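Local coordinates for peptide ABC transporter, peptide-binding protein (Thermus thermophilus, PDB 2D5W), which binds oligopeptides, here a pentapeptide, and probably delivers them to an ABC transporter as its extracytoplasmic solute-binding component, at residues A[325-331]-A[540-545]; A[335-339]-A[350-354]; A[386-391]-A[402-406]. All coordinates share one frame; numbering follows the deposited sequence.

Interaction 1 (A[325-331]-A[540-545]); sequences KRTRQAI and EELPAL
Arg-328 lays its guanidinium edge against the carbonyl of Glu-541, the last residue of helix 524-541, and that of Leu-542 just beyond it. NE and NH1 grip one acceptor side-on: Glu-541 O lies 2.8 Å from Arg-328 NH1 and 3.1 Å from Arg-328 NE, close to the guanidinium plane in both cases. The NE bond meets this oxygen at a C=O...N angle of 162°, whereas NH1 comes in tilted from the carbonyl plane. A weak third bond joins Arg-328 NE to Leu-542 O at 2.9 Å, and the remaining NH2 is bonded to Leu-322 O. The bend at chi3 (-65°) turns the group across the end of helix 524-541, with Lys-325 CA over one of its faces. Leu-542, with positive phi, makes the turn that leads into strand 544-557. The contact thus places helix 325-333 against a helix-to-strand connection entering the seven-stranded mixed sheet of this family 5 solute-binding protein. With an alanine in place of Arg-328, Glu-541 O would probably lose the two donors that grip it and the turn at Leu-542 would be held less firmly. Near the helix end, the extended Lys-325 reaches Glu-540 in a salt bridge, NZ to OE1 2.7 Å, using the anti lone pair; Glu-540 OE2 has a second partner in Lys-368. Gln-329 NE2 adds weak bonds to Glu-540 O and OE1, its amide nearly perpendicular to the carboxylate (82°). Leu-542 CD1 packs on the helix backbone, 3.7 Å from Gln-329 CA, and the apolar pair Ile-331 CG2 and Leu-545 CD1 meets at 3.6 Å.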
# COMPACT_ATOMS: atom_id res chain seq x y z
N LYS A 325 9.93 23.76 7.81
CA LYS A 325 10.92 22.75 7.43
C LYS A 325 12.08 22.66 8.41
O LYS A 325 12.67 21.59 8.56
CB LYS A 325 11.45 23.02 6.01
CG LYS A 325 12.39 24.20 5.87
CD LYS A 325 12.96 24.27 4.46
CE LYS A 325 13.87 25.47 4.29
NZ LYS A 325 14.39 25.57 2.89
N ARG A 326 12.42 23.76 9.07
CA ARG A 326 13.53 23.74 10.02
C ARG A 326 13.27 22.76 11.16
O ARG A 326 14.19 22.11 11.65
CB ARG A 326 13.77 25.15 10.58
CG ARG A 326 14.36 26.13 9.57
CD ARG A 326 14.44 27.54 10.14
NE ARG A 326 13.12 28.09 10.39
CZ ARG A 326 12.89 29.22 11.05
NH1 ARG A 326 11.64 29.64 11.23
NH2 ARG A 326 13.90 29.92 11.55
N THR A 327 12.01 22.64 11.57
CA THR A 327 11.65 21.72 12.64
C THR A 327 11.83 20.28 12.19
O THR A 327 12.32 19.43 12.94
CB THR A 327 10.19 21.92 13.07
OG1 THR A 327 9.97 23.30 13.37
CG2 THR A 327 9.88 21.08 14.30
N ARG A 328 11.42 20.00 10.95
CA ARG A 328 11.52 18.66 10.41
C ARG A 328 12.98 18.28 10.18
O ARG A 328 13.38 17.14 10.42
CB ARG A 328 10.69 18.57 9.12
CG ARG A 328 9.23 18.99 9.38
CD ARG A 328 8.30 18.65 8.23
NE ARG A 328 8.60 19.38 6.99
CZ ARG A 328 8.07 20.55 6.65
NH1 ARG A 328 8.40 21.11 5.50
NH2 ARG A 328 7.21 21.17 7.46
N GLN A 329 13.78 19.24 9.74
CA GLN A 329 15.21 19.01 9.53
C GLN A 329 15.88 18.74 10.88
O GLN A 329 16.73 17.87 11.00
CB GLN A 329 15.86 20.22 8.86
CG GLN A 329 15.29 20.56 7.50
CD GLN A 329 15.88 21.82 6.92
OE1 GLN A 329 16.21 22.75 7.65
NE2 GLN A 329 15.99 21.88 5.60
N ALA A 330 15.47 19.50 11.90
CA ALA A 330 16.04 19.33 13.24
C ALA A 330 15.76 17.92 13.76
O ALA A 330 16.66 17.25 14.27
CB ALA A 330 15.44 20.36 14.20
N ILE A 331 14.52 17.48 13.63
CA ILE A 331 14.16 16.15 14.10
C ILE A 331 14.98 15.08 13.37
O ILE A 331 15.50 14.17 14.01
CB ILE A 331 12.65 15.86 13.90
CG1 ILE A 331 11.83 16.77 14.83
CG2 ILE A 331 12.35 14.39 14.21
CD1 ILE A 331 10.33 16.70 14.59
N GLU A 540 14.93 18.82 0.55
CA GLU A 540 15.18 20.08 1.24
C GLU A 540 14.06 20.39 2.22
O GLU A 540 14.30 20.93 3.30
CB GLU A 540 15.32 21.23 0.24
CG GLU A 540 15.34 22.61 0.90
CD GLU A 540 16.45 22.77 1.94
OE1 GLU A 540 16.33 23.67 2.80
OE2 GLU A 540 17.43 22.01 1.90
N GLU A 541 12.83 20.05 1.84
CA GLU A 541 11.65 20.33 2.65
C GLU A 541 11.25 19.26 3.67
O GLU A 541 10.57 19.56 4.65
CB GLU A 541 10.47 20.62 1.72
CG GLU A 541 10.75 21.71 0.70
CD GLU A 541 10.20 23.05 1.11
OE1 GLU A 541 10.49 23.50 2.24
OE2 GLU A 541 9.47 23.66 0.30
N LEU A 542 11.66 18.02 3.43
CA LEU A 542 11.34 16.90 4.33
C LEU A 542 9.87 16.84 4.77
O LEU A 542 9.57 16.90 5.97
CB LEU A 542 12.24 16.92 5.57
CG LEU A 542 13.73 16.66 5.36
CD1 LEU A 542 14.43 16.80 6.70
CD2 LEU A 542 13.95 15.28 4.77
N PRO A 543 8.93 16.73 3.81
CA PRO A 543 7.52 16.66 4.20
C PRO A 543 7.26 15.44 5.08
O PRO A 543 6.31 15.40 5.85
CB PRO A 543 6.79 16.62 2.86
CG PRO A 543 7.80 16.03 1.92
CD PRO A 543 9.09 16.69 2.35
N ALA A 544 8.11 14.43 4.93
CA ALA A 544 8.07 13.22 5.74
C ALA A 544 9.53 12.90 6.01
O ALA A 544 10.41 13.35 5.27
CB ALA A 544 7.41 12.07 4.98
N LEU A 545 9.81 12.14 7.06
CA LEU A 545 11.18 11.80 7.39
C LEU A 545 11.50 10.41 6.86
O LEU A 545 10.91 9.42 7.29
CB LEU A 545 11.39 11.84 8.91
CG LEU A 545 10.90 13.10 9.62
CD1 LEU A 545 11.24 13.03 11.10
CD2 LEU A 545 11.53 14.34 8.99

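Interaction 2 (A[335-339]-A[350-354])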
# COMPACT_ATOMS: atom_id res chain seq x y z
N LEU A 335 17.74 11.91 14.62
CA LEU A 335 17.45 10.49 14.45
C LEU A 335 18.72 9.81 13.94
O LEU A 335 19.17 10.07 12.83
CB LEU A 335 16.31 10.28 13.44
CG LEU A 335 14.99 11.00 13.73
CD1 LEU A 335 13.93 10.51 12.76
CD2 LEU A 335 14.55 10.73 15.16
N ASN A 336 19.30 8.95 14.77
CA ASN A 336 20.53 8.27 14.37
C ASN A 336 20.18 7.08 13.49
O ASN A 336 20.29 5.92 13.89
CB ASN A 336 21.31 7.80 15.60
CG ASN A 336 22.68 7.29 15.24
OD1 ASN A 336 23.07 7.29 14.07
ND2 ASN A 336 23.43 6.86 16.25
N ARG A 337 19.77 7.39 12.26
CA ARG A 337 19.36 6.37 11.30
C ARG A 337 20.49 5.42 10.90
O ARG A 337 20.28 4.21 10.82
CB ARG A 337 18.76 7.04 10.07
CG ARG A 337 17.51 7.86 10.37
CD ARG A 337 17.01 8.59 9.14
NE ARG A 337 17.98 9.59 8.70
CZ ARG A 337 18.04 10.08 7.47
NH1 ARG A 337 18.96 10.98 7.16
NH2 ARG A 337 17.19 9.66 6.54
N GLU A 338 21.67 5.96 10.66
CA GLU A 338 22.78 5.10 10.28
C GLU A 338 23.13 4.17 11.43
O GLU A 338 23.42 2.99 11.22
CB GLU A 338 24.01 5.93 9.87
CG GLU A 338 25.19 5.07 9.42
CD GLU A 338 24.88 4.22 8.20
OE1 GLU A 338 25.60 3.22 7.98
OE2 GLU A 338 23.94 4.55 7.44
N GLY A 339 23.10 4.69 12.66
CA GLY A 339 23.40 3.85 13.81
C GLY A 339 22.35 2.76 13.96
O GLY A 339 22.66 1.62 14.29
N PRO A 350 19.41 -0.18 3.94
CA PRO A 350 20.01 1.15 3.96
C PRO A 350 19.15 2.34 4.32
O PRO A 350 17.95 2.36 4.04
CB PRO A 350 20.58 1.28 2.56
CG PRO A 350 19.51 0.63 1.74
CD PRO A 350 19.18 -0.62 2.55
N VAL A 351 19.78 3.34 4.92
CA VAL A 351 19.11 4.57 5.27
C VAL A 351 18.59 5.17 3.96
O VAL A 351 19.28 5.14 2.94
CB VAL A 351 20.09 5.56 5.93
CG1 VAL A 351 19.41 6.91 6.13
CG2 VAL A 351 20.56 5.00 7.27
N ALA A 352 17.37 5.69 4.01
CA ALA A 352 16.72 6.30 2.86
C ALA A 352 16.77 7.82 3.00
O ALA A 352 16.64 8.34 4.12
CB ALA A 352 15.28 5.83 2.76
N HIS A 353 16.93 8.51 1.88
CA HIS A 353 17.00 9.97 1.87
C HIS A 353 15.93 10.56 0.96
O HIS A 353 15.77 11.78 0.86
CB HIS A 353 18.38 10.42 1.39
CG HIS A 353 19.50 9.85 2.20
ND1 HIS A 353 19.76 10.25 3.49
CD2 HIS A 353 20.40 8.88 1.92
CE1 HIS A 353 20.77 9.55 3.97
NE2 HIS A 353 21.17 8.71 3.04
N THR A 354 15.20 9.68 0.28
CA THR A 354 14.13 10.05 -0.64
C THR A 354 13.00 9.02 -0.47
O THR A 354 13.18 8.05 0.28
CB THR A 354 14.65 10.09 -2.09
OG1 THR A 354 13.59 10.46 -2.97
CG2 THR A 354 15.21 8.74 -2.50
O HOH W 1 18.61 12.36 4.68
O HOH W 2 22.74 3.12 5.18
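Val-351 pushes its two methyls against Arg-337 and Glu-338 in the first turn of helix 337-345. Asn-336 sits at the N-cap of this helix, and its OD1 accepts from Gly-339 N at 3.0 Å, the donor standing above the carbonyl plane. The loop 350-354 returns beside this helix start, and its backbone also bonds to strand 544-557, Ala-352 with Leu-547 and Pro-350 with Phe-549.

The close-packed part is the arginine. Val-351 CG1, anti to its own backbone N (chi1 173°), lies over one face of the guanidinium, offset toward the rim and 3.6 Å from Arg-337 NH2. The other methyl, CG2, faces the helix backbone at 3.6 Å from Arg-337 O. Bent at chi3, the arginine chain brings its NH2 to 2.8 Å from Ala-352 O, which lies near the guanidinium plane. Its strongest polar partner lies outside the two segments: NH2 bonds to Pro-546 O, and NH1 also bonds to Tyr-370 O. These two bonded carbonyls would probably help to stabilise the charge of the buried cation.

Toward His-353 and the exposed Glu-338, water does the joining. The imidazole stands almost at right angles to the guanidinium (planes 89° apart), and Arg-337 NH1 is 3.8 Å from His-353 ND1; a water in the plane of both groups connects the two atoms. On the exposed side, Glu-338 OE2 comes to 3.4 Å from Val-351 CG2, and a second water donates to Glu-338 OE2 at 2.9 Å while accepting from Val-351 N at 3.0 Å.

Interaction 3 (A[386-391]-A[402-406])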
# COMPACT_ATOMS: atom_id res chain seq x y z
N TRP A 386 12.79 27.93 20.93
CA TRP A 386 12.74 26.90 21.96
C TRP A 386 13.87 27.01 22.98
O TRP A 386 15.02 27.25 22.62
CB TRP A 386 12.81 25.50 21.33
CG TRP A 386 11.66 25.16 20.43
CD1 TRP A 386 11.65 25.19 19.07
CD2 TRP A 386 10.36 24.71 20.83
NE1 TRP A 386 10.43 24.78 18.59
CE2 TRP A 386 9.62 24.47 19.65
CE3 TRP A 386 9.75 24.47 22.07
CZ2 TRP A 386 8.30 24.02 19.67
CZ3 TRP A 386 8.44 24.01 22.10
CH2 TRP A 386 7.73 23.79 20.90
N ARG A 387 13.52 26.81 24.24
CA ARG A 387 14.48 26.82 25.35
C ARG A 387 14.06 25.73 26.32
O ARG A 387 12.87 25.57 26.59
CB ARG A 387 14.50 28.17 26.07
CG ARG A 387 14.96 29.34 25.20
CD ARG A 387 15.58 30.45 26.05
NE ARG A 387 14.70 30.89 27.13
CZ ARG A 387 13.50 31.44 26.95
NH1 ARG A 387 12.78 31.81 27.99
NH2 ARG A 387 13.03 31.63 25.72
N LYS A 388 15.02 24.98 26.84
CA LYS A 388 14.69 23.89 27.76
C LYS A 388 13.99 24.29 29.05
O LYS A 388 14.40 25.24 29.73
CB LYS A 388 15.94 23.09 28.12
CG LYS A 388 16.45 22.19 27.01
CD LYS A 388 17.54 21.26 27.52
CE LYS A 388 18.06 20.36 26.41
NZ LYS A 388 19.14 19.48 26.90
N GLY A 389 12.93 23.56 29.36
CA GLY A 389 12.19 23.77 30.59
C GLY A 389 12.96 23.00 31.66
O GLY A 389 13.90 22.26 31.32
N PRO A 390 12.58 23.11 32.94
CA PRO A 390 13.28 22.41 34.02
C PRO A 390 13.23 20.89 34.02
O PRO A 390 13.90 20.25 34.83
CB PRO A 390 12.66 23.02 35.28
CG PRO A 390 11.27 23.31 34.85
CD PRO A 390 11.46 23.90 33.47
N ASP A 391 12.43 20.31 33.13
CA ASP A 391 12.34 18.86 33.01
C ASP A 391 13.21 18.43 31.84
O ASP A 391 13.21 17.27 31.43
CB ASP A 391 10.89 18.41 32.78
CG ASP A 391 10.25 19.07 31.57
OD1 ASP A 391 9.11 18.68 31.22
OD2 ASP A 391 10.87 19.97 30.96
N THR A 402 2.00 28.82 26.64
CA THR A 402 3.26 28.12 26.84
C THR A 402 3.13 26.70 26.29
O THR A 402 2.29 25.93 26.75
CB THR A 402 3.64 28.05 28.32
OG1 THR A 402 3.86 29.38 28.81
CG2 THR A 402 4.91 27.23 28.52
N VAL A 403 3.96 26.38 25.31
CA VAL A 403 3.92 25.06 24.70
C VAL A 403 5.21 24.29 24.95
O VAL A 403 6.30 24.86 25.01
CB VAL A 403 3.69 25.16 23.17
CG1 VAL A 403 2.39 25.91 22.89
CG2 VAL A 403 4.85 25.87 22.51
N ARG A 404 5.06 22.98 25.13
CA ARG A 404 6.19 22.09 25.38
C ARG A 404 6.39 21.18 24.17
O ARG A 404 5.41 20.76 23.54
CB ARG A 404 5.92 21.23 26.61
CG ARG A 404 5.82 22.00 27.90
CD ARG A 404 5.51 21.09 29.07
NE ARG A 404 6.49 20.03 29.24
CZ ARG A 404 6.35 18.79 28.78
NH1 ARG A 404 7.30 17.89 28.99
NH2 ARG A 404 5.25 18.44 28.13
N PHE A 405 7.64 20.86 23.86
CA PHE A 405 7.90 20.00 22.72
C PHE A 405 7.77 18.52 23.07
O PHE A 405 8.76 17.80 23.20
CB PHE A 405 9.28 20.29 22.13
CG PHE A 405 9.37 20.02 20.65
CD1 PHE A 405 9.91 20.97 19.78
CD2 PHE A 405 8.92 18.81 20.11
CE1 PHE A 405 9.98 20.73 18.41
CE2 PHE A 405 8.99 18.56 18.74
CZ PHE A 405 9.52 19.53 17.89
N GLU A 406 6.52 18.10 23.24
CA GLU A 406 6.19 16.70 23.49
C GLU A 406 5.40 16.38 22.23
O GLU A 406 4.34 16.96 21.98
CB GLU A 406 5.29 16.54 24.72
CG GLU A 406 4.86 15.10 24.95
CD GLU A 406 3.92 14.96 26.13
OE1 GLU A 406 4.32 15.31 27.26
OE2 GLU A 406 2.78 14.50 25.92
O HOH W 3 9.27 21.59 29.43
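Trp-386 and Phe-405 form the apolar half of the contact. Phe-405 CD1 lies over one face of the indole, 3.5 Å from Trp-386 CZ2, and the ring planes are inclined obliquely at 48°. Phe-405 CB adds a CH-pi contact, 4.2 Å from the centroid of the six-membered Trp-386 ring and 24° off its normal. At the far end of the indole, Trp-386 CH2 touches Val-403 CG2 at 3.9 Å. Leu-381 of helix 374-383 packs on both aromatic side chains.

The ionic half lies at the surface. Asp-391 OD1 receives Arg-404 NH1 in a salt bridge of 3.0 Å, met on the syn side of the carboxylate. The bend of Arg-404 at chi3 (57°) carries its guanidinium back toward Asp-391, and Arg-404 NH2 makes a weak hydrogen bond, part of a salt bridge, to Glu-406 OE1 (3.4 Å). A water lies within hydrogen-bonding distance of Asp-391 OD2 and Arg-404 NE; OD2 is also bonded to Ile-393 N.

Strands 387-388, 394-398 and 401-410 follow one another as an antiparallel meander within the seven-stranded mixed sheet, and the contact joins residues before and after its first strand to its third.

Overall arrangement
Helix 325-333 comes first along the chain, and interaction 1 closes its long loop only when 540-545 returns, 209 residues later. Interactions 2 and 3 both nest inside that loop and follow one another in series: 335-339 meets 350-354 before 386-391 opens the next closure with 402-406. Helix 337-345 directly follows helix 325-333, and Leu-335 CD1 touches Leu-545 CD1 at 4.0 Å, linking interactions 1 and 2. Thr-327 CG2, also of helix 325-333, packs on Phe-405 CZ at 3.9 Å, joining interaction 1 to interaction 3. Interactions 2 and 3 stay about 10 Å apart at their nearest atoms. Strands 544-557 and 401-410 belong to the same mixed sheet.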